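Long-range contact in ribose-phosphate pyrophosphokinase (Sulfolobus solfataricus, PDB 4TWB), which makes the central metabolite phosphoribosyl diphosphate (PRPP) by transferring a pyrophosphoryl group from ATP to ribose 5-phosphate, with magnesium as cofactor: residues A[14-19]-A[285-290]. Residues are numbered along the deposited sequence; the frame is centred on the assembly and turned at random.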
loop_
_atom_site.group_PDB
_atom_site.type_symbol
_atom_site.label_atom_id
_atom_site.label_comp_id
_atom_site.label_asym_id
_atom_site.label_seq_id
_atom_site.Cartn_x
_atom_site.Cartn_y
_atom_site.Cartn_z
ATOM N N GLU A 14 16.186 -10.276 14.105
ATOM C CA GLU A 14 17.521 -10.601 14.580
ATOM C C GLU A 14 17.540 -11.121 16.005
ATOM O O GLU A 14 18.208 -12.109 16.303
ATOM C CB GLU A 14 18.434 -9.393 14.472
ATOM C CG GLU A 14 18.878 -9.150 13.063
ATOM C CD GLU A 14 20.375 -9.000 12.968
ATOM O OE1 GLU A 14 20.993 -8.676 14.010
ATOM O OE2 GLU A 14 20.929 -9.187 11.854
ATOM N N SER A 15 16.817 -10.456 16.895
ATOM C CA SER A 15 16.823 -10.910 18.277
ATOM C C SER A 15 16.000 -12.199 18.453
ATOM O O SER A 15 16.317 -13.023 19.307
ATOM C CB SER A 15 16.450 -9.791 19.275
ATOM O OG SER A 15 15.060 -9.562 19.335
ATOM N N LEU A 16 14.979 -12.399 17.626
ATOM C CA LEU A 16 14.277 -13.681 17.638
ATOM C C LEU A 16 15.184 -14.823 17.166
ATOM O O LEU A 16 15.002 -15.982 17.550
ATOM C CB LEU A 16 13.021 -13.639 16.767
ATOM C CG LEU A 16 11.722 -13.122 17.391
ATOM C CD1 LEU A 16 10.592 -13.357 16.403
ATOM C CD2 LEU A 16 11.405 -13.776 18.754
ATOM N N SER A 17 16.152 -14.487 16.319
ATOM C CA SER A 17 17.110 -15.472 15.832
ATOM C C SER A 17 18.021 -15.958 16.959
ATOM O O SER A 17 18.255 -17.154 17.101
ATOM C CB SER A 17 17.954 -14.878 14.699
ATOM O OG SER A 17 18.867 -15.835 14.203
ATOM N N LYS A 18 18.546 -15.025 17.749
ATOM C CA LYS A 18 19.341 -15.372 18.923
ATOM C C LYS A 18 18.511 -16.188 19.909
ATOM O O LYS A 18 18.848 -17.325 20.228
ATOM C CB LYS A 18 19.885 -14.108 19.608
ATOM C CG LYS A 18 20.895 -13.328 18.751
ATOM C CD LYS A 18 21.499 -12.131 19.489
ATOM C CE LYS A 18 22.534 -12.552 20.546
ATOM N NZ LYS A 18 21.948 -13.007 21.853
ATOM N N ILE A 19 17.412 -15.602 20.367
ATOM C CA ILE A 19 16.537 -16.221 21.360
ATOM C C ILE A 19 16.111 -17.645 21.029
ATOM O O ILE A 19 16.067 -18.505 21.914
ATOM C CB ILE A 19 15.267 -15.370 21.582
ATOM C CG1 ILE A 19 15.638 -14.039 22.243
ATOM C CG2 ILE A 19 14.246 -16.106 22.423
ATOM C CD1 ILE A 19 14.507 -13.046 22.271
ATOM N N GLN A 285 11.233 -11.126 23.275
ATOM C CA GLN A 285 11.124 -12.134 24.325
ATOM C C GLN A 285 9.667 -12.585 24.559
ATOM O O GLN A 285 9.393 -13.777 24.717
ATOM C CB GLN A 285 11.764 -11.619 25.621
ATOM C CG GLN A 285 12.062 -12.712 26.639
ATOM C CD GLN A 285 12.872 -13.871 26.053
ATOM O OE1 GLN A 285 14.075 -13.736 25.788
ATOM N NE2 GLN A 285 12.215 -15.024 25.872
ATOM N N SER A 286 8.737 -11.632 24.569
ATOM C CA SER A 286 7.317 -11.944 24.711
ATOM C C SER A 286 6.757 -12.669 23.487
ATOM O O SER A 286 5.894 -13.547 23.610
ATOM C CB SER A 286 6.505 -10.676 24.981
ATOM O OG SER A 286 6.771 -10.147 26.275
ATOM N N ILE A 287 7.236 -12.296 22.299
ATOM C CA ILE A 287 6.793 -12.951 21.069
ATOM C C ILE A 287 7.280 -14.401 21.049
ATOM O O ILE A 287 6.535 -15.298 20.660
ATOM C CB ILE A 287 7.268 -12.197 19.802
ATOM C CG1 ILE A 287 6.469 -10.910 19.607
ATOM C CG2 ILE A 287 7.090 -13.045 18.570
ATOM C CD1 ILE A 287 7.196 -9.878 18.743
ATOM N N ALA A 288 8.517 -14.626 21.498
ATOM C CA ALA A 288 9.113 -15.965 21.508
ATOM C C ALA A 288 8.293 -16.967 22.298
ATOM O O ALA A 288 8.098 -18.101 21.855
ATOM C CB ALA A 288 10.536 -15.924 22.036
ATOM N N LEU A 289 7.830 -16.555 23.477
ATOM C CA LEU A 289 7.037 -17.446 24.320
ATOM C C LEU A 289 5.820 -17.944 23.573
ATOM O O LEU A 289 5.430 -19.106 23.699
ATOM C CB LEU A 289 6.533 -16.730 25.560
ATOM C CG LEU A 289 7.542 -16.248 26.579
ATOM C CD1 LEU A 289 6.768 -15.662 27.728
ATOM C CD2 LEU A 289 8.412 -17.399 27.038
ATOM N N SER A 290 5.220 -17.043 22.803
ATOM C CA SER A 290 3.901 -17.272 22.223
ATOM C C SER A 290 3.959 -18.087 20.947
ATOM O O SER A 290 2.922 -18.414 20.383
ATOM C CB SER A 290 3.198 -15.935 21.959
ATOM O OG SER A 290 3.353 -15.036 23.058
#
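Leu16 and Ile19, one helical turn apart, pack on Ala288, its neighbour Ile287 and Gln285 one turn earlier, joining the first and last helices of the chain on the N-terminal PRTase-like domain. The final helix, 284-289, follows the outermost strand of the second sheet, 279-281, yet it packs here on helix 12-20, close to strand 138-142, the end strand of the first sheet. The short segments cross at -56° with axes 10.0 Å apart, and their nearest CA atoms are those of Leu16 and Ala288, 6.8 Å from each other.

In shape, Ala288 is a small bump received between two larger side chains. Its CB lies 3.7 Å from Ile19 CG2 and 4.0 Å from Leu16 CD2, so both residues of helix 12-20 close on one methyl. The other branch of Leu16 diverges: CD1 meets Ile287 CG2 at 4.1 Å, the two side chains crossing at about a right angle. Leu16 also touches Ile3 of strand 2-5, tying this apolar patch to the sheet beneath.

On the more open flank, Gln285 starts away from helix 12-20, but a bend at chi2 (52°) turns CD back, and the amide end comes up beside Ile19, the two side chains crossing obliquely. An alanine in place of Ile19 would probably open a gap beside the Ala288 methyl and leave the Gln285 amide freer to turn. Ile19 CG1 stands anti to its carbonyl carbon (chi1 -67°), and from it CD1 reaches to 3.6 Å from Gln285 OE1, a van der Waals contact of a methyl with the amide oxygen.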